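Local coordinates for protein S12 family peptidase (Streptomyces sp. 82F2, PDB 3WWX) that probably hydrolyses amide bonds with a preference for D-configured substrates, as a serine-type amidohydrolase of the beta-lactamase-like S12 peptidase family, at residues A16-G21 with G38-R43; Q28-R33 with F250-L255; Q67-I72 with E183-K188; P124-H129 with G304-S309. All blocks are in the same frame, centred on the assembly; numbering follows the deposited sequence.

Contact 1: A16-G21 with G38-R43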
loop_
_atom_site.group_PDB
_atom_site.type_symbol
_atom_site.label_atom_id
_atom_site.label_comp_id
_atom_site.label_asym_id
_atom_site.label_seq_id
_atom_site.Cartn_x
_atom_site.Cartn_y
_atom_site.Cartn_z
ATOM N N ALA A 16 -3.601 19.324 -13.129
ATOM C CA ALA A 16 -2.148 19.478 -13.146
ATOM C C ALA A 16 -1.407 18.161 -13.404
ATOM O O ALA A 16 -0.388 18.128 -14.096
ATOM C CB ALA A 16 -1.659 20.113 -11.870
ATOM N N ALA A 17 -1.907 17.076 -12.818
ATOM C CA ALA A 17 -1.303 15.771 -13.043
ATOM C C ALA A 17 -1.376 15.385 -14.517
ATOM O O ALA A 17 -0.405 14.893 -15.089
ATOM C CB ALA A 17 -2.024 14.734 -12.183
ATOM N N VAL A 18 -2.534 15.615 -15.111
ATOM C CA VAL A 18 -2.734 15.317 -16.524
ATOM C C VAL A 18 -1.824 16.207 -17.379
ATOM O O VAL A 18 -1.193 15.729 -18.318
ATOM C CB VAL A 18 -4.214 15.453 -16.920
ATOM C CG1 VAL A 18 -4.404 15.399 -18.429
ATOM C CG2 VAL A 18 -5.028 14.343 -16.292
ATOM N N ALA A 19 -1.718 17.486 -17.033
ATOM C CA ALA A 19 -0.761 18.355 -17.739
ATOM C C ALA A 19 0.692 17.868 -17.638
ATOM O O ALA A 19 1.507 18.133 -18.534
ATOM C CB ALA A 19 -0.866 19.775 -17.221
ATOM N N ASP A 20 1.023 17.165 -16.553
ATOM C CA ASP A 20 2.367 16.647 -16.302
ATOM C C ASP A 20 2.630 15.340 -17.054
ATOM O O ASP A 20 3.748 14.831 -17.037
ATOM C CB ASP A 20 2.561 16.401 -14.794
ATOM C CG ASP A 20 4.011 16.208 -14.407
ATOM O OD1 ASP A 20 4.856 17.029 -14.842
ATOM O OD2 ASP A 20 4.318 15.245 -13.662
ATOM N N GLY A 21 1.586 14.792 -17.675
ATOM C CA GLY A 21 1.718 13.580 -18.472
ATOM C C GLY A 21 0.851 12.403 -18.058
ATOM O O GLY A 21 0.870 11.384 -18.738
ATOM N N GLY A 38 -14.049 13.434 -8.915
ATOM C CA GLY A 38 -13.413 14.229 -9.941
ATOM C C GLY A 38 -12.547 13.400 -10.864
ATOM O O GLY A 38 -11.938 12.409 -10.447
ATOM N N THR A 39 -12.491 13.808 -12.130
ATOM C CA THR A 39 -11.621 13.198 -13.119
ATOM C C THR A 39 -10.972 14.262 -13.972
ATOM O O THR A 39 -11.543 15.352 -14.149
ATOM C CB THR A 39 -12.391 12.248 -14.061
ATOM O OG1 THR A 39 -13.486 12.956 -14.659
ATOM C CG2 THR A 39 -12.935 11.055 -13.309
ATOM N N ALA A 40 -9.809 13.940 -14.517
ATOM C CA ALA A 40 -9.174 14.745 -15.554
ATOM C C ALA A 40 -8.529 13.813 -16.571
ATOM O O ALA A 40 -8.173 12.665 -16.254
ATOM C CB ALA A 40 -8.160 15.692 -14.969
ATOM N N GLY A 41 -8.373 14.291 -17.804
ATOM C CA GLY A 41 -7.876 13.448 -18.872
ATOM C C GLY A 41 -8.889 12.386 -19.238
ATOM O O GLY A 41 -10.102 12.587 -19.157
ATOM N N GLU A 42 -8.387 11.213 -19.608
ATOM C CA GLU A 42 -9.223 10.096 -19.990
ATOM C C GLU A 42 -9.379 9.129 -18.818
ATOM O O GLU A 42 -8.527 8.281 -18.568
ATOM C CB GLU A 42 -8.632 9.394 -21.213
ATOM C CG GLU A 42 -8.754 10.223 -22.501
ATOM C CD GLU A 42 -10.200 10.505 -22.870
ATOM O OE1 GLU A 42 -10.943 9.527 -23.120
ATOM O OE2 GLU A 42 -10.597 11.702 -22.884
ATOM N N ARG A 43 -10.485 9.274 -18.103
ATOM C CA ARG A 43 -10.657 8.557 -16.850
ATOM C C ARG A 43 -12.089 8.615 -16.395
ATOM O O ARG A 43 -12.775 9.627 -16.641
ATOM C CB ARG A 43 -9.757 9.167 -15.775
ATOM C CG ARG A 43 -9.351 8.176 -14.700
ATOM C CD ARG A 43 -8.349 7.146 -15.231
ATOM N NE ARG A 43 -8.316 5.971 -14.334
ATOM C CZ ARG A 43 -7.439 5.780 -13.349
ATOM N NH1 ARG A 43 -6.472 6.636 -13.109
ATOM N NH2 ARG A 43 -7.533 4.694 -12.584
#

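Contact 2: Q28-R33 with F250-L255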
loop_
_atom_site.group_PDB
_atom_site.type_symbol
_atom_site.label_atom_id
_atom_site.label_comp_id
_atom_site.label_asym_id
_atom_site.label_seq_id
_atom_site.Cartn_x
_atom_site.Cartn_y
_atom_site.Cartn_z
ATOM N N GLN A 28 -11.692 10.809 -5.395
ATOM C CA GLN A 28 -12.920 11.072 -4.676
ATOM C C GLN A 28 -12.558 11.559 -3.296
ATOM O O GLN A 28 -11.501 11.220 -2.768
ATOM C CB GLN A 28 -13.791 9.831 -4.569
ATOM C CG GLN A 28 -14.361 9.344 -5.891
ATOM C CD GLN A 28 -15.198 8.087 -5.727
ATOM O OE1 GLN A 28 -15.743 7.829 -4.647
ATOM N NE2 GLN A 28 -15.309 7.290 -6.787
ATOM N N ALA A 29 -13.455 12.342 -2.699
ATOM C CA ALA A 29 -13.203 12.897 -1.378
ATOM C C ALA A 29 -14.513 13.065 -0.648
ATOM O O ALA A 29 -15.575 13.126 -1.257
ATOM C CB ALA A 29 -12.489 14.235 -1.486
ATOM N N ARG A 30 -14.430 13.126 0.664
ATOM C CA ARG A 30 -15.616 13.334 1.487
ATOM C C ARG A 30 -15.171 14.091 2.718
ATOM O O ARG A 30 -14.500 13.552 3.600
ATOM C CB ARG A 30 -16.283 11.993 1.830
ATOM C CG ARG A 30 -17.576 12.108 2.594
ATOM C CD ARG A 30 -18.224 10.726 2.648
ATOM N NE ARG A 30 -19.507 10.747 3.323
ATOM C CZ ARG A 30 -19.842 9.961 4.340
ATOM N NH1 ARG A 30 -18.994 9.060 4.817
ATOM N NH2 ARG A 30 -21.048 10.080 4.876
ATOM N N ASP A 31 -15.544 15.369 2.749
ATOM C CA ASP A 31 -15.148 16.281 3.814
ATOM C C ASP A 31 -16.332 16.412 4.778
ATOM O O ASP A 31 -17.279 17.148 4.532
ATOM C CB ASP A 31 -14.708 17.608 3.197
ATOM C CG ASP A 31 -14.073 18.544 4.201
ATOM O OD1 ASP A 31 -14.560 18.574 5.350
ATOM O OD2 ASP A 31 -13.085 19.251 3.860
ATOM N N GLY A 32 -16.270 15.658 5.866
ATOM C CA GLY A 32 -17.381 15.572 6.809
ATOM C C GLY A 32 -18.424 14.608 6.256
ATOM O O GLY A 32 -18.543 13.477 6.745
ATOM N N ARG A 33 -19.158 15.072 5.243
ATOM C CA ARG A 33 -20.165 14.297 4.520
ATOM C C ARG A 33 -20.155 14.770 3.072
ATOM O O ARG A 33 -19.483 15.745 2.739
ATOM C CB ARG A 33 -21.555 14.511 5.112
ATOM C CG ARG A 33 -21.761 13.832 6.468
ATOM C CD ARG A 33 -23.212 13.976 6.955
ATOM N NE ARG A 33 -24.127 13.244 6.085
ATOM C CZ ARG A 33 -24.305 11.925 6.129
ATOM N NH1 ARG A 33 -23.647 11.183 7.013
ATOM N NH2 ARG A 33 -25.148 11.341 5.287
ATOM N N PHE A 250 -12.773 2.293 3.746
ATOM C CA PHE A 250 -11.827 1.547 4.552
ATOM C C PHE A 250 -11.028 2.451 5.496
ATOM O O PHE A 250 -11.021 2.225 6.719
ATOM C CB PHE A 250 -10.863 0.746 3.662
ATOM C CG PHE A 250 -9.694 0.157 4.430
ATOM C CD1 PHE A 250 -9.898 -0.834 5.386
ATOM C CD2 PHE A 250 -8.392 0.602 4.202
ATOM C CE1 PHE A 250 -8.834 -1.356 6.093
ATOM C CE2 PHE A 250 -7.329 0.072 4.908
ATOM C CZ PHE A 250 -7.559 -0.912 5.862
ATOM N N TYR A 251 -10.376 3.487 4.975
ATOM C CA TYR A 251 -9.537 4.308 5.841
ATOM C C TYR A 251 -10.363 5.089 6.876
ATOM O O TYR A 251 -9.920 5.257 8.016
ATOM C CB TYR A 251 -8.620 5.236 5.025
ATOM C CG TYR A 251 -7.381 4.516 4.501
ATOM C CD1 TYR A 251 -6.257 4.352 5.296
ATOM C CD2 TYR A 251 -7.348 4.016 3.218
ATOM C CE1 TYR A 251 -5.131 3.686 4.833
ATOM C CE2 TYR A 251 -6.225 3.326 2.750
ATOM C CZ TYR A 251 -5.128 3.186 3.560
ATOM O OH TYR A 251 -4.049 2.508 3.053
ATOM N N ARG A 252 -11.561 5.528 6.504
ATOM C CA ARG A 252 -12.446 6.178 7.479
ATOM C C ARG A 252 -12.792 5.200 8.598
ATOM O O ARG A 252 -12.637 5.524 9.776
ATOM C CB ARG A 252 -13.730 6.674 6.812
ATOM C CG ARG A 252 -13.529 7.808 5.800
ATOM C CD ARG A 252 -14.827 8.149 5.059
ATOM N NE ARG A 252 -15.724 8.922 5.911
ATOM C CZ ARG A 252 -15.713 10.244 6.012
ATOM N NH1 ARG A 252 -14.904 10.980 5.263
ATOM N NH2 ARG A 252 -16.543 10.828 6.866
ATOM N N ALA A 253 -13.247 4.000 8.248
ATOM C CA ALA A 253 -13.583 3.002 9.268
ATOM C C ALA A 253 -12.389 2.671 10.136
ATOM O O ALA A 253 -12.506 2.503 11.350
ATOM C CB ALA A 253 -14.132 1.744 8.634
ATOM N N LEU A 254 -11.226 2.546 9.513
ATOM C CA LEU A 254 -10.026 2.230 10.254
ATOM C C LEU A 254 -9.674 3.291 11.293
ATOM O O LEU A 254 -9.501 2.983 12.477
ATOM C CB LEU A 254 -8.851 2.082 9.293
ATOM C CG LEU A 254 -7.514 1.686 9.936
ATOM C CD1 LEU A 254 -7.574 0.300 10.531
ATOM C CD2 LEU A 254 -6.414 1.726 8.865
ATOM N N LEU A 255 -9.561 4.540 10.875
ATOM C CA LEU A 255 -9.159 5.599 11.803
ATOM C C LEU A 255 -10.242 5.923 12.827
ATOM O O LEU A 255 -9.947 6.429 13.914
ATOM C CB LEU A 255 -8.702 6.866 11.053
ATOM C CG LEU A 255 -7.221 6.884 10.628
ATOM C CD1 LEU A 255 -6.284 6.867 11.820
ATOM C CD2 LEU A 255 -6.899 5.749 9.675
#

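Contact 3: Q67-I72 with E183-K188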
loop_
_atom_site.group_PDB
_atom_site.type_symbol
_atom_site.label_atom_id
_atom_site.label_comp_id
_atom_site.label_asym_id
_atom_site.label_seq_id
_atom_site.Cartn_x
_atom_site.Cartn_y
_atom_site.Cartn_z
ATOM N N GLN A 67 -4.021 -10.102 16.906
ATOM C CA GLN A 67 -3.427 -9.821 18.205
ATOM C C GLN A 67 -4.524 -9.501 19.230
ATOM O O GLN A 67 -4.448 -9.943 20.387
ATOM C CB GLN A 67 -2.392 -8.694 18.136
ATOM C CG GLN A 67 -1.874 -8.295 19.520
ATOM C CD GLN A 67 -0.771 -7.276 19.492
ATOM O OE1 GLN A 67 0.386 -7.582 19.812
ATOM N NE2 GLN A 67 -1.113 -6.041 19.137
ATOM N N ALA A 68 -5.517 -8.723 18.818
ATOM C CA ALA A 68 -6.644 -8.358 19.691
ATOM C C ALA A 68 -7.444 -9.592 20.100
ATOM O O ALA A 68 -8.090 -9.590 21.151
ATOM C CB ALA A 68 -7.540 -7.380 18.993
ATOM N N GLU A 69 -7.409 -10.635 19.274
ATOM C CA GLU A 69 -8.107 -11.884 19.561
ATOM C C GLU A 69 -7.241 -12.820 20.415
ATOM O O GLU A 69 -7.654 -13.945 20.714
ATOM C CB GLU A 69 -8.553 -12.566 18.254
ATOM C CG GLU A 69 -9.606 -11.760 17.497
ATOM C CD GLU A 69 -9.893 -12.244 16.077
ATOM O OE1 GLU A 69 -9.321 -13.266 15.647
ATOM O OE2 GLU A 69 -10.708 -11.591 15.398
ATOM N N GLY A 70 -6.051 -12.355 20.788
ATOM C CA GLY A 70 -5.126 -13.106 21.623
ATOM C C GLY A 70 -4.446 -14.255 20.907
ATOM O O GLY A 70 -4.003 -15.213 21.547
ATOM N N ARG A 71 -4.335 -14.161 19.578
ATOM C CA ARG A 71 -3.811 -15.267 18.770
ATOM C C ARG A 71 -2.336 -15.101 18.397
ATOM O O ARG A 71 -1.676 -16.048 17.947
ATOM C CB ARG A 71 -4.667 -15.460 17.520
ATOM C CG ARG A 71 -6.116 -15.828 17.872
ATOM C CD ARG A 71 -7.050 -15.793 16.693
ATOM N NE ARG A 71 -6.751 -16.841 15.728
ATOM C CZ ARG A 71 -7.472 -17.071 14.638
ATOM N NH1 ARG A 71 -8.537 -16.320 14.382
ATOM N NH2 ARG A 71 -7.121 -18.040 13.798
ATOM N N ILE A 72 -1.828 -13.902 18.606
ATOM C CA ILE A 72 -0.437 -13.583 18.345
ATOM C C ILE A 72 -0.061 -12.328 19.113
ATOM O O ILE A 72 -0.902 -11.461 19.328
ATOM C CB ILE A 72 -0.197 -13.379 16.828
ATOM C CG1 ILE A 72 1.240 -12.965 16.552
ATOM C CG2 ILE A 72 -1.177 -12.329 16.274
ATOM C CD1 ILE A 72 1.658 -13.149 15.084
ATOM N N GLU A 183 -10.559 -10.641 3.074
ATOM C CA GLU A 183 -11.926 -10.720 2.574
ATOM C C GLU A 183 -12.928 -10.790 3.715
ATOM O O GLU A 183 -13.885 -10.033 3.748
ATOM C CB GLU A 183 -12.087 -11.943 1.660
ATOM C CG GLU A 183 -11.361 -11.766 0.367
ATOM C CD GLU A 183 -11.211 -13.038 -0.446
ATOM O OE1 GLU A 183 -11.664 -14.108 0.013
ATOM O OE2 GLU A 183 -10.625 -12.967 -1.553
ATOM N N ASN A 184 -12.689 -11.689 4.657
ATOM C CA ASN A 184 -13.684 -11.961 5.680
ATOM C C ASN A 184 -13.718 -10.947 6.809
ATOM O O ASN A 184 -14.780 -10.706 7.402
ATOM C CB ASN A 184 -13.489 -13.381 6.203
ATOM C CG ASN A 184 -13.854 -14.415 5.163
ATOM O OD1 ASN A 184 -14.670 -14.154 4.275
ATOM N ND2 ASN A 184 -13.246 -15.586 5.249
ATOM N N ARG A 185 -12.577 -10.331 7.095
ATOM C CA ARG A 185 -12.479 -9.379 8.190
ATOM C C ARG A 185 -12.665 -7.929 7.771
ATOM O O ARG A 185 -12.953 -7.088 8.609
ATOM C CB ARG A 185 -11.123 -9.504 8.872
ATOM C CG ARG A 185 -10.916 -10.834 9.560
ATOM C CD ARG A 185 -9.470 -11.055 9.978
ATOM N NE ARG A 185 -9.384 -12.264 10.785
ATOM C CZ ARG A 185 -9.563 -12.287 12.101
ATOM N NH1 ARG A 185 -9.769 -11.168 12.782
ATOM N NH2 ARG A 185 -9.512 -13.450 12.746
ATOM N N ILE A 186 -12.451 -7.629 6.495
ATOM C CA ILE A 186 -12.481 -6.239 6.044
ATOM C C ILE A 186 -13.416 -6.022 4.861
ATOM O O ILE A 186 -14.319 -5.199 4.946
ATOM C CB ILE A 186 -11.055 -5.694 5.718
ATOM C CG1 ILE A 186 -10.125 -5.866 6.925
ATOM C CG2 ILE A 186 -11.121 -4.219 5.318
ATOM C CD1 ILE A 186 -8.645 -5.572 6.643
ATOM N N ILE A 187 -13.167 -6.685 3.730
ATOM C CA ILE A 187 -13.947 -6.446 2.533
ATOM C C ILE A 187 -15.436 -6.725 2.759
ATOM O O ILE A 187 -16.290 -5.911 2.415
ATOM C CB ILE A 187 -13.373 -7.255 1.355
ATOM C CG1 ILE A 187 -11.985 -6.713 1.013
ATOM C CG2 ILE A 187 -14.276 -7.186 0.128
ATOM C CD1 ILE A 187 -11.217 -7.552 0.008
ATOM N N LYS A 188 -15.747 -7.868 3.345
ATOM C CA LYS A 188 -17.154 -8.226 3.520
ATOM C C LYS A 188 -17.864 -7.362 4.577
ATOM O O LYS A 188 -18.929 -6.796 4.287
ATOM C CB LYS A 188 -17.302 -9.722 3.794
ATOM C CG LYS A 188 -17.033 -10.587 2.573
ATOM C CD LYS A 188 -17.050 -12.074 2.937
ATOM C CE LYS A 188 -16.555 -12.937 1.793
ATOM N NZ LYS A 188 -17.347 -12.702 0.557
HETATM O O HOH W 1 -9.773 -16.331 11.888
#

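Contact 4: P124-H129 with G304-S309. With DIA (octane 1,8-diamine), chain B.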
loop_
_atom_site.group_PDB
_atom_site.type_symbol
_atom_site.label_atom_id
_atom_site.label_comp_id
_atom_site.label_asym_id
_atom_site.label_seq_id
_atom_site.Cartn_x
_atom_site.Cartn_y
_atom_site.Cartn_z
ATOM N N PRO A 124 12.174 -3.729 -19.156
ATOM C CA PRO A 124 11.519 -4.325 -20.327
ATOM C C PRO A 124 11.276 -5.839 -20.218
ATOM O O PRO A 124 10.378 -6.358 -20.890
ATOM C CB PRO A 124 12.481 -3.984 -21.474
ATOM C CG PRO A 124 13.174 -2.734 -21.009
ATOM C CD PRO A 124 13.352 -2.923 -19.526
ATOM N N GLY A 125 12.023 -6.540 -19.358
ATOM C CA GLY A 125 11.772 -7.940 -19.074
ATOM C C GLY A 125 10.365 -8.224 -18.576
ATOM O O GLY A 125 9.871 -9.344 -18.688
ATOM N N PHE A 126 9.709 -7.192 -18.050
ATOM C CA PHE A 126 8.297 -7.301 -17.664
ATOM C C PHE A 126 7.444 -7.838 -18.793
ATOM O O PHE A 126 6.503 -8.588 -18.566
ATOM C CB PHE A 126 7.773 -5.935 -17.243
ATOM C CG PHE A 126 6.281 -5.881 -16.999
ATOM C CD1 PHE A 126 5.749 -6.254 -15.771
ATOM C CD2 PHE A 126 5.421 -5.409 -17.986
ATOM C CE1 PHE A 126 4.367 -6.168 -15.538
ATOM C CE2 PHE A 126 4.043 -5.327 -17.764
ATOM C CZ PHE A 126 3.519 -5.715 -16.546
ATOM N N LEU A 127 7.777 -7.472 -20.022
ATOM C CA LEU A 127 6.957 -7.915 -21.138
ATOM C C LEU A 127 7.003 -9.432 -21.292
ATOM O O LEU A 127 6.054 -10.029 -21.784
ATOM C CB LEU A 127 7.379 -7.219 -22.426
ATOM C CG LEU A 127 7.224 -5.700 -22.421
ATOM C CD1 LEU A 127 7.701 -5.126 -23.747
ATOM C CD2 LEU A 127 5.804 -5.248 -22.149
ATOM N N GLU A 128 8.111 -10.053 -20.876
ATOM C CA GLU A 128 8.232 -11.508 -20.862
ATOM C C GLU A 128 7.651 -12.146 -19.583
ATOM O O GLU A 128 6.988 -13.170 -19.648
ATOM C CB GLU A 128 9.717 -11.862 -20.980
ATOM C CG GLU A 128 10.015 -13.338 -20.909
ATOM C CD GLU A 128 11.447 -13.680 -21.362
ATOM O OE1 GLU A 128 11.804 -14.871 -21.268
ATOM O OE2 GLU A 128 12.187 -12.783 -21.802
ATOM N N HIS A 129 7.877 -11.506 -18.434
ATOM C CA HIS A 129 7.620 -12.144 -17.133
ATOM C C HIS A 129 6.370 -11.675 -16.405
ATOM O O HIS A 129 6.073 -12.175 -15.319
ATOM C CB HIS A 129 8.856 -11.969 -16.245
ATOM C CG HIS A 129 10.062 -12.672 -16.779
ATOM N ND1 HIS A 129 10.197 -14.044 -16.741
ATOM C CD2 HIS A 129 11.173 -12.197 -17.387
ATOM C CE1 HIS A 129 11.351 -14.384 -17.293
ATOM N NE2 HIS A 129 11.961 -13.285 -17.696
ATOM N N GLY A 304 2.169 2.275 -5.153
ATOM C CA GLY A 304 2.838 2.232 -6.435
ATOM C C GLY A 304 2.953 0.790 -6.916
ATOM O O GLY A 304 3.378 -0.115 -6.196
ATOM N N ILE A 305 2.527 0.569 -8.152
ATOM C CA ILE A 305 2.726 -0.669 -8.859
ATOM C C ILE A 305 2.620 -0.264 -10.344
ATOM O O ILE A 305 2.313 0.884 -10.654
ATOM C CB ILE A 305 1.702 -1.740 -8.395
ATOM C CG1 ILE A 305 2.023 -3.125 -8.953
ATOM C CG2 ILE A 305 0.301 -1.319 -8.765
ATOM C CD1 ILE A 305 1.351 -4.246 -8.159
ATOM N N HIS A 306 2.911 -1.171 -11.262
ATOM C CA HIS A 306 3.006 -0.817 -12.683
ATOM C C HIS A 306 1.804 -0.025 -13.187
ATOM O O HIS A 306 0.678 -0.477 -13.114
ATOM C CB HIS A 306 3.129 -2.068 -13.538
ATOM C CG HIS A 306 4.299 -2.916 -13.181
ATOM N ND1 HIS A 306 4.456 -3.490 -11.933
ATOM C CD2 HIS A 306 5.357 -3.318 -13.917
ATOM C CE1 HIS A 306 5.574 -4.179 -11.912
ATOM N NE2 HIS A 306 6.132 -4.109 -13.109
ATOM N N GLY A 307 2.062 1.168 -13.698
ATOM C CA GLY A 307 1.033 2.002 -14.276
ATOM C C GLY A 307 0.003 2.545 -13.313
ATOM O O GLY A 307 -1.080 2.941 -13.757
ATOM N N SER A 308 0.334 2.574 -12.032
ATOM C CA SER A 308 -0.667 2.914 -11.037
ATOM C C SER A 308 -0.058 3.568 -9.807
ATOM O O SER A 308 0.608 2.914 -9.005
ATOM C CB SER A 308 -1.450 1.676 -10.632
ATOM O OG SER A 308 -2.555 2.079 -9.828
ATOM N N SER A 309 -0.294 4.867 -9.677
ATOM C CA SER A 309 0.145 5.648 -8.511
ATOM C C SER A 309 -1.110 6.039 -7.751
ATOM O O SER A 309 -1.921 6.801 -8.267
ATOM C CB SER A 309 0.913 6.882 -8.941
ATOM O OG SER A 309 1.403 7.585 -7.810
HETATM N N1 DIA B . 9.160 0.299 -13.857
HETATM C C1 DIA B . 8.115 -0.669 -13.786
HETATM C C2 DIA B . 6.872 -0.298 -13.004
HETATM C C3 DIA B . 7.112 0.583 -11.823
HETATM C C4 DIA B . 6.774 0.023 -10.457
HETATM C C5 DIA B . 5.760 0.862 -9.724
HETATM C C6 DIA B . 6.089 2.333 -9.673
HETATM C C7 DIA B . 4.966 3.126 -9.083
HETATM C C8 DIA B . 5.450 4.532 -8.857
HETATM N N8 DIA B . 4.316 5.386 -8.778
#

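Contact 1: A16-G21 with G38-R43
Val-18 lies beside the end of the strand formed by Gly-38 to Gly-41, with its CA 6.0 Å from the CA of Gly-41. It belongs to the last turn of the N-terminal helix, residues 8-19. The strand is 36-41, the outermost on this side of the antiparallel sheet of the beta-lactamase-like fold. The contact therefore packs the end of a helix on an edge strand. No hydrogen bond joins the two segments. The helix closes in a Schellman motif at Gly-21, which has positive phi. Gly-21 N donates to Val-18 O at 3.0 Å, within the same turn that presents the valine. The strand also ends on a glycine of positive phi, Gly-41.

The side-chain contact rests on the two methyls of Val-18. CG1 is anti to the backbone N (chi1 169°), which places CG2 anti to the carbonyl carbon, facing the strand. CG2 meets the peptide between Ala-40 and Gly-41, 3.6 Å from Ala-40 C and 3.7 Å from Gly-41 N. The Ala-40 methyl points at the helix and meets Val-18 CG2, CB to CG2 3.7 Å. It also touches Leu-14 and Glu-15, about one turn before Val-18 in the helix. Val-18 touches Ala-25 of the next strand as well. Asp-20 OD2 bonds to the backbone N of Gly-332. CG1 of Val-18 stands over the glycine, 4.0 Å from Gly-41 CA.

Contact 2: Q28-R33 with F250-L255
Arg-252 reaches from its helix to the backbone of strand 24-31 and the turn after it. Its NH1 donates to Arg-30 O at 3.1 Å, with an N-H...O angle of 126°. Its NH2 donates to Gly-32 O at 3.3 Å, with an angle of 129°. Both bonds are strongly bent and weak. A firmer partner of NH1 is the hydroxyl OG of Ser-321, on the adjoining strand 320-326, and Gly-319 O adds another weak bond. The guanidinium is thus shared among carbonyls of two neighbouring strand ends and one serine.

The chain of Arg-252 leaves the helix with CG anti to its carbonyl carbon and bends about its CG-CD bond (chi3 76°). Arg-30 crosses it at about a right angle. It is extended from CG to NE and lies over one face of the Arg-252 guanidinium. Its CD is above the centre of that group. Its NH1 comes to 3.5 Å from Arg-252 NE. These are two donors, so no bond forms, and two like charges lie close together. The carbonyls around Arg-252 probably soften this repulsion. CB of Arg-30 packs against Arg-252 NH1 at 3.8 Å.

The contact is at the surface and joins helix 244-255 to the sheet of the beta-lactamase-like fold. Arg-30 also touches Gln-248, one turn before Arg-252. Strand 24-31 runs between 36-41 and 320-326. The far side of the helix packs on helix 55-68, where the rings of Phe-250 and Phe-58 stack.

Contact 3: Q67-I72 with E183-K188
In Glu-69 and Arg-185, CG is anti to the carbonyl carbon (chi1 -66° and -65°). Arg-185 then runs extended from CG to NE, and Glu-69 is extended beyond CG. The two side chains approach from opposite directions, and their charged ends meet as a two-pronged salt bridge. Arg-185 NH1 bonds to Glu-69 OE2 at 2.8 Å, and Arg-185 NH2 to Glu-69 OE1 at 2.9 Å. Both oxygens lie near the guanidinium plane, at its edge. The carboxylate is turned 41° against the guanidinium. OE1 is met on its syn side, and OE2 from above the carboxylate plane.

Arg-71 bends at its third torsion and brings NH1 to Glu-69 OE1 at 3.4 Å, a weak bond. This NH1 is also 3.4 Å from Arg-185 NH2. A water accepts from both nitrogens, and the shared carboxylate probably eases the like charges. Arg-185 NH1 has a further acceptor in Gln-65 OE1.

Glu-69 stands just before Gly-70, whose positive phi completes a Schellman motif after helix 55-68. This surface salt-bridge network links that helix end to helix 178-187, which has a pi-type turn here.

Contact 4: P124-H129 with G304-S309
Phe-126 and His-306 form an aromatic pair with planes 24° apart and centroids 4.5 Å apart. The rings slide past each other in opposite directions, so they barely overlap. The CD1-CE1 side of the phenyl ring lies against the imidazole, with His-306 CD2 over one phenyl face. Phe-126 CE1 lies 3.4 Å from His-306 CD2, and Phe-126 CD1 is 3.4 Å from His-306 NE2. CG of Phe-126 is anti to the backbone N (chi1 172°), which sends the ring from helix 126-129 toward the histidine. Phe-122 gives His-306 a second aromatic neighbour, and Val-226 touches both rings of the pair.

The bound octane 1,8-diamine makes van der Waals contacts. DIA C2 lies over the other face of the imidazole, 3.5 Å from His-306 CD2, toward the rim. Further along, DIA C5 is 3.4 Å from Ile-305 C, and DIA C7 is 3.5 Å from Gly-304 CA. The chain thus runs along a beta hairpin, strands 297-305 and 308-315, whose type II turn from Ile-305 to Ser-308 carries His-306 and Gly-307. This hairpin borders the ligand pocket of the beta-lactamase-like fold.

Hydrogen bonds fix the hairpin and the imidazole. Ser-308 N donates to Ile-305 O at 2.9 Å. His-306 NE2 bonds to Val-121 O, and Gly-307 N to Asp-329 OD2. Gly-304 N bonds to OG of Ser-53, which opens a Ser-Ile-Thr-Lys sequence matching the family's Ser-x-x-Lys motif.

How the contacts relate
From the N terminus, contact 1 closes the shortest loop, bringing helix 8-19 onto edge strand 36-41. Contact 2 opens inside that loop, on the neighbouring strand 24-31, and crosses it. It closes far along the chain, on helix 244-255. Contact 3 is nested within contact 2 and ties the ends of helices 55-68 and 178-187. The two touch where Phe-250 packs on Ile-186. Contact 4 starts inside both loops and ends beyond them, so it crosses contacts 2 and 3. It links the helical region to the sheet that contacts 1 and 2 also reach. Its centre lies about 31 Å from that of contact 3.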